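Local coordinates for intracellular serine protease (Bacillus licheniformis, PDB 4ZOQ), which probably cleaves peptide bonds as a subtilisin-family serine endopeptidase and serves as a lanthipeptide protease that cuts its peptide substrate sequence-specifically, at residues 132-137 and 165-170; 141-146 and 187-192. One frame throughout, in Å; residues are numbered along the deposited sequence.

Interaction 1 (132-137 and 165-170)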
loop_
_atom_site.group_PDB
_atom_site.type_symbol
_atom_site.label_atom_id
_atom_site.label_comp_id
_atom_site.label_asym_id
_atom_site.label_seq_id
_atom_site.Cartn_x
_atom_site.Cartn_y
_atom_site.Cartn_z
ATOM N N GLU B 132 7.046 10.271 4.422
ATOM C CA GLU B 132 7.204 10.775 3.061
ATOM C C GLU B 132 6.578 9.859 2.009
ATOM O O GLU B 132 6.282 10.302 0.895
ATOM C CB GLU B 132 8.679 11.000 2.729
ATOM C CG GLU B 132 9.401 12.059 3.544
ATOM C CD GLU B 132 10.170 11.503 4.748
ATOM O OE1 GLU B 132 9.718 10.523 5.425
ATOM O OE2 GLU B 132 11.291 12.026 4.957
ATOM N N VAL B 133 6.386 8.592 2.370
ATOM C CA VAL B 133 5.775 7.599 1.488
ATOM C C VAL B 133 4.691 6.759 2.203
ATOM O O VAL B 133 4.863 6.341 3.354
ATOM C CB VAL B 133 6.822 6.639 0.892
ATOM C CG1 VAL B 133 6.131 5.565 0.021
ATOM C CG2 VAL B 133 7.877 7.401 0.107
ATOM N N ILE B 134 3.564 6.550 1.522
ATOM C CA ILE B 134 2.517 5.658 2.004
ATOM C C ILE B 134 2.276 4.482 1.044
ATOM O O ILE B 134 2.189 4.634 -0.173
ATOM C CB ILE B 134 1.181 6.422 2.236
ATOM C CG1 ILE B 134 1.370 7.504 3.311
ATOM C CG2 ILE B 134 0.045 5.463 2.621
ATOM C CD1 ILE B 134 0.210 8.465 3.434
ATOM N N ASN B 135 2.189 3.295 1.603
ATOM C CA ASN B 135 1.866 2.133 0.807
ATOM C C ASN B 135 0.546 1.531 1.258
ATOM O O ASN B 135 0.406 1.167 2.435
ATOM C CB ASN B 135 2.976 1.092 0.915
ATOM C CG ASN B 135 2.717 -0.101 0.043
ATOM O OD1 ASN B 135 3.130 -0.155 -1.130
ATOM N ND2 ASN B 135 1.995 -1.053 0.589
ATOM N N ILE B 136 -0.403 1.394 0.333
ATOM C CA ILE B 136 -1.682 0.759 0.670
ATOM C C ILE B 136 -1.919 -0.492 -0.199
ATOM O O ILE B 136 -2.442 -0.404 -1.309
ATOM C CB ILE B 136 -2.885 1.742 0.501
ATOM C CG1 ILE B 136 -2.651 3.052 1.246
ATOM C CG2 ILE B 136 -4.177 1.117 1.013
ATOM C CD1 ILE B 136 -3.641 4.160 0.873
ATOM N N SER B 137 -1.536 -1.658 0.320
ATOM C CA SER B 137 -1.626 -2.901 -0.451
ATOM C C SER B 137 -2.962 -3.597 -0.223
ATOM O O SER B 137 -3.024 -4.774 0.145
ATOM C CB SER B 137 -0.469 -3.863 -0.102
ATOM O OG SER B 137 0.718 -3.546 -0.807
ATOM N N HIS B 165 0.884 17.762 0.969
ATOM C CA HIS B 165 2.038 17.758 1.841
ATOM C C HIS B 165 3.216 16.991 1.273
ATOM O O HIS B 165 4.136 16.619 2.009
ATOM C CB HIS B 165 1.670 17.196 3.210
ATOM C CG HIS B 165 0.800 18.108 4.024
ATOM N ND1 HIS B 165 -0.572 18.151 3.897
ATOM C CD2 HIS B 165 1.125 19.059 4.939
ATOM C CE1 HIS B 165 -1.059 19.059 4.729
ATOM N NE2 HIS B 165 -0.048 19.630 5.364
ATOM N N GLN B 166 3.205 16.819 -0.046
ATOM C CA GLN B 166 4.305 16.189 -0.769
ATOM C C GLN B 166 4.573 14.723 -0.358
ATOM O O GLN B 166 5.701 14.241 -0.426
ATOM C CB GLN B 166 5.567 17.038 -0.569
ATOM C CG GLN B 166 5.365 18.489 -1.010
ATOM C CD GLN B 166 5.095 18.596 -2.494
ATOM O OE1 GLN B 166 5.567 17.775 -3.276
ATOM N NE2 GLN B 166 4.335 19.600 -2.891
ATOM N N VAL B 167 3.522 14.009 0.036
ATOM C CA VAL B 167 3.647 12.604 0.398
ATOM C C VAL B 167 3.150 11.681 -0.721
ATOM O O VAL B 167 2.001 11.780 -1.147
ATOM C CB VAL B 167 2.865 12.281 1.666
ATOM C CG1 VAL B 167 3.078 10.855 2.032
ATOM C CG2 VAL B 167 3.285 13.203 2.793
ATOM N N LEU B 168 4.019 10.780 -1.176
ATOM C CA LEU B 168 3.663 9.805 -2.203
ATOM C C LEU B 168 2.804 8.704 -1.628
ATOM O O LEU B 168 3.021 8.265 -0.494
ATOM C CB LEU B 168 4.919 9.206 -2.809
ATOM C CG LEU B 168 5.663 10.268 -3.601
ATOM C CD1 LEU B 168 7.107 9.885 -3.752
ATOM C CD2 LEU B 168 4.994 10.437 -4.951
ATOM N N VAL B 169 1.787 8.311 -2.390
ATOM C CA VAL B 169 0.902 7.218 -2.003
ATOM C C VAL B 169 0.870 6.170 -3.111
ATOM O O VAL B 169 0.440 6.440 -4.226
ATOM C CB VAL B 169 -0.534 7.725 -1.720
ATOM C CG1 VAL B 169 -1.440 6.575 -1.295
ATOM C CG2 VAL B 169 -0.512 8.847 -0.669
ATOM N N PHE B 170 1.297 4.963 -2.781
ATOM C CA PHE B 170 1.342 3.874 -3.734
ATOM C C PHE B 170 0.284 2.867 -3.335
ATOM O O PHE B 170 0.106 2.601 -2.151
ATOM C CB PHE B 170 2.729 3.249 -3.749
ATOM C CG PHE B 170 3.794 4.197 -4.202
ATOM C CD1 PHE B 170 4.023 4.420 -5.552
ATOM C CD2 PHE B 170 4.515 4.924 -3.274
ATOM C CE1 PHE B 170 4.977 5.318 -5.963
ATOM C CE2 PHE B 170 5.479 5.821 -3.676
ATOM C CZ PHE B 170 5.704 6.015 -5.030
HETATM O O HOH W 1 7.229 12.176 -0.866
#
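Ile134 lends both its N-H and its carbonyl to the backbone of 165-170, pairing the parallel strands 133-136 and 168-172 of the central subtilase sheet. Ile134 N reaches Leu168 O at 2.7 Å. Ile134 O accepts the N-H of Phe170 (N to O 2.8 Å) in a nearly straight bond, and Ile136 N bonds to Phe170 O. The ladder starts less regularly, for Leu168 N approaches Glu132 O at 3.1 Å from 28° off the carbonyl plane. A water also donates to Glu132 O (2.7 Å) and to Gln166 O, bridging the two segments where the Schellman motif at Gln166 ends the preceding helix.

Apolar contacts form on both faces. On that of Ile134 and Val169, the two side chains lie side by side, Ile134 CB 4.1 Å from Val169 CG2, while Ile136 CD1 reaches Val169 CG1 at 3.9 Å and Val167 CG1 touches both CG1 and CD1 of Ile134; helix 116-128 covers Ile134 and Ile136. On the other face, Val133 CG1, anti to its backbone N (chi1 177°), meets the edge of the Phe170 ring in its plane, 3.7 Å from CD2.

Buried amides and carbonyls are thus paired between largely apolar side chains, and the strand pair places Asn135 near Asp51 and Ser276, the predicted charge-relay residues.

Interaction 2 (141-146 and 187-192)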
loop_
_atom_site.group_PDB
_atom_site.type_symbol
_atom_site.label_atom_id
_atom_site.label_comp_id
_atom_site.label_asym_id
_atom_site.label_seq_id
_atom_site.Cartn_x
_atom_site.Cartn_y
_atom_site.Cartn_z
ATOM N N TYR B 141 -13.703 -2.805 -4.068
ATOM C CA TYR B 141 -14.429 -2.546 -5.320
ATOM C C TYR B 141 -15.768 -1.919 -4.981
ATOM O O TYR B 141 -16.664 -2.571 -4.441
ATOM C CB TYR B 141 -14.599 -3.814 -6.128
ATOM C CG TYR B 141 -13.278 -4.405 -6.555
ATOM C CD1 TYR B 141 -12.543 -5.189 -5.673
ATOM C CD2 TYR B 141 -12.754 -4.173 -7.832
ATOM C CE1 TYR B 141 -11.333 -5.738 -6.036
ATOM C CE2 TYR B 141 -11.536 -4.726 -8.216
ATOM C CZ TYR B 141 -10.828 -5.516 -7.311
ATOM O OH TYR B 141 -9.608 -6.089 -7.649
ATOM N N THR B 142 -15.876 -0.633 -5.290
ATOM C CA THR B 142 -16.972 0.188 -4.813
ATOM C C THR B 142 -17.931 0.586 -5.920
ATOM O O THR B 142 -17.514 1.185 -6.922
ATOM C CB THR B 142 -16.413 1.493 -4.157
ATOM O OG1 THR B 142 -15.593 1.171 -3.030
ATOM C CG2 THR B 142 -17.529 2.445 -3.747
ATOM N N SER B 143 -19.218 0.305 -5.714
ATOM C CA SER B 143 -20.244 0.758 -6.646
ATOM C C SER B 143 -20.425 2.249 -6.497
ATOM O O SER B 143 -20.565 2.761 -5.383
ATOM C CB SER B 143 -21.569 0.032 -6.417
ATOM O OG SER B 143 -21.400 -1.381 -6.489
ATOM N N LEU B 144 -20.423 2.949 -7.621
ATOM C CA LEU B 144 -20.569 4.386 -7.589
ATOM C C LEU B 144 -22.051 4.787 -7.659
ATOM O O LEU B 144 -22.456 5.566 -8.516
ATOM C CB LEU B 144 -19.780 5.018 -8.729
ATOM C CG LEU B 144 -18.266 4.963 -8.551
ATOM C CD1 LEU B 144 -17.548 5.613 -9.728
ATOM C CD2 LEU B 144 -17.872 5.623 -7.251
ATOM N N ASP B 145 -22.868 4.231 -6.770
ATOM C CA ASP B 145 -24.187 4.801 -6.533
ATOM C C ASP B 145 -24.007 6.047 -5.659
ATOM O O ASP B 145 -22.879 6.500 -5.464
ATOM C CB ASP B 145 -25.141 3.793 -5.887
ATOM C CG ASP B 145 -24.617 3.227 -4.596
ATOM O OD1 ASP B 145 -23.679 3.807 -4.002
ATOM O OD2 ASP B 145 -25.172 2.205 -4.149
ATOM N N ARG B 146 -25.096 6.558 -5.085
ATOM C CA ARG B 146 -25.034 7.786 -4.290
ATOM C C ARG B 146 -24.009 7.697 -3.156
ATOM O O ARG B 146 -23.150 8.579 -3.013
ATOM C CB ARG B 146 -26.406 8.137 -3.701
ATOM C CG ARG B 146 -26.456 9.577 -3.156
ATOM C CD ARG B 146 -27.716 9.871 -2.352
ATOM N NE ARG B 146 -27.978 8.842 -1.338
ATOM C CZ ARG B 146 -27.341 8.758 -0.169
ATOM N NH1 ARG B 146 -26.391 9.631 0.135
ATOM N NH2 ARG B 146 -27.636 7.791 0.695
ATOM N N GLU B 187 -19.938 -2.214 -14.841
ATOM C CA GLU B 187 -20.447 -2.514 -13.506
ATOM C C GLU B 187 -20.622 -1.282 -12.631
ATOM O O GLU B 187 -21.101 -1.386 -11.501
ATOM C CB GLU B 187 -19.514 -3.492 -12.808
ATOM C CG GLU B 187 -19.242 -4.740 -13.598
ATOM C CD GLU B 187 -18.688 -5.851 -12.721
ATOM O OE1 GLU B 187 -17.608 -5.636 -12.100
ATOM O OE2 GLU B 187 -19.335 -6.924 -12.646
ATOM N N ASN B 188 -20.251 -0.126 -13.168
ATOM C CA ASN B 188 -20.212 1.116 -12.404
ATOM C C ASN B 188 -19.409 0.980 -11.087
ATOM O O ASN B 188 -19.725 1.608 -10.068
ATOM C CB ASN B 188 -21.626 1.623 -12.110
ATOM C CG ASN B 188 -21.636 3.108 -11.770
ATOM O OD1 ASN B 188 -20.953 3.904 -12.414
ATOM N ND2 ASN B 188 -22.379 3.479 -10.740
ATOM N N LYS B 189 -18.349 0.180 -11.119
ATOM C CA LYS B 189 -17.486 0.033 -9.942
ATOM C C LYS B 189 -16.118 0.628 -10.201
ATOM O O LYS B 189 -15.693 0.804 -11.341
ATOM C CB LYS B 189 -17.318 -1.426 -9.531
ATOM C CG LYS B 189 -18.597 -2.134 -9.205
ATOM C CD LYS B 189 -18.294 -3.566 -8.836
ATOM C CE LYS B 189 -19.524 -4.306 -8.342
ATOM N NZ LYS B 189 -19.167 -5.682 -7.912
ATOM N N VAL B 190 -15.440 0.927 -9.105
ATOM C CA VAL B 190 -14.132 1.545 -9.128
ATOM C C VAL B 190 -13.314 0.864 -8.027
ATOM O O VAL B 190 -13.877 0.385 -7.036
ATOM C CB VAL B 190 -14.269 3.063 -8.943
ATOM C CG1 VAL B 190 -14.625 3.419 -7.499
ATOM C CG2 VAL B 190 -13.051 3.774 -9.410
ATOM N N HIS B 191 -12.013 0.713 -8.236
ATOM C CA HIS B 191 -11.156 0.092 -7.224
ATOM C C HIS B 191 -10.496 1.227 -6.446
ATOM O O HIS B 191 -9.769 2.025 -7.034
ATOM C CB HIS B 191 -10.107 -0.842 -7.872
ATOM C CG HIS B 191 -9.286 -1.639 -6.894
ATOM N ND1 HIS B 191 -7.935 -1.423 -6.706
ATOM C CD2 HIS B 191 -9.618 -2.668 -6.076
ATOM C CE1 HIS B 191 -7.472 -2.282 -5.816
ATOM N NE2 HIS B 191 -8.475 -3.041 -5.410
ATOM N N LEU B 192 -10.734 1.289 -5.138
ATOM C CA LEU B 192 -10.272 2.406 -4.298
ATOM C C LEU B 192 -9.317 1.889 -3.220
ATOM O O LEU B 192 -9.598 0.862 -2.593
ATOM C CB LEU B 192 -11.475 3.081 -3.664
ATOM C CG LEU B 192 -12.497 3.682 -4.629
ATOM C CD1 LEU B 192 -13.718 4.057 -3.877
ATOM C CD2 LEU B 192 -11.916 4.923 -5.231
#
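A two-stranded antiparallel sheet, separate from the central one, joins strand 140-143 to strand 189-192, with Thr142 and Val190 as its hydrogen-bonded pair. Thr142 N meets Val190 O at 2.8 Å, nearly straight, whereas the return bond from Val190 N to Thr142 O is more bent (143°). Beyond the strand, Leu144 N points almost straight at Asn188 O (2.9 Å), and Asn188 ND2 adds a weak bond to Leu144 O.

On the face of Tyr141 and His191, His191 CD2 lies over one face of the Tyr141 ring, offset toward its rim, 3.3 Å from Tyr141 CZ, the two planes turned 47° apart. On the face of Thr142 and Val190, Leu192 CD1 lies 3.5 Å from Thr142 OG1, which bonds to Ser140. A chi1 of 73° places Val190 CG1 where Leu144 CD2 meets it at 3.9 Å. Met152 of helix 146-164 touches both residues.

The inverse gamma turn at Leu144 is therefore linked to Asn188, just after helix 180-187, by one straight backbone bond and one weak side-chain bond, while at the other end of the antiparallel pair of strands the aromatic residues have polar partners of their own, Asn216 for Tyr141 OH and Ser194 for His191 ND1.

In the fold
From the N terminus, the chain runs through strand 133-136 and soon enters strand 140-143, so the first segments of both contacts follow one another closely. Helix 146-164 then carries it back to strand 168-172, where interaction 1 closes a largely helical loop of 27 residues in a beta-alpha-beta crossover between parallel strands, with strand 140-143 and helix 146-164 in the connection. Helix 180-187 comes next, and strand 189-192 returns to strand 140-143, closing the 40-residue loop of interaction 2. The segments alternate, so the two loops cross. Their centres lie 23 Å apart: interaction 1 joins neighbouring strands within the central sheet, whereas interaction 2 ties a peripheral pair of strands to helices 146-164 and 180-187.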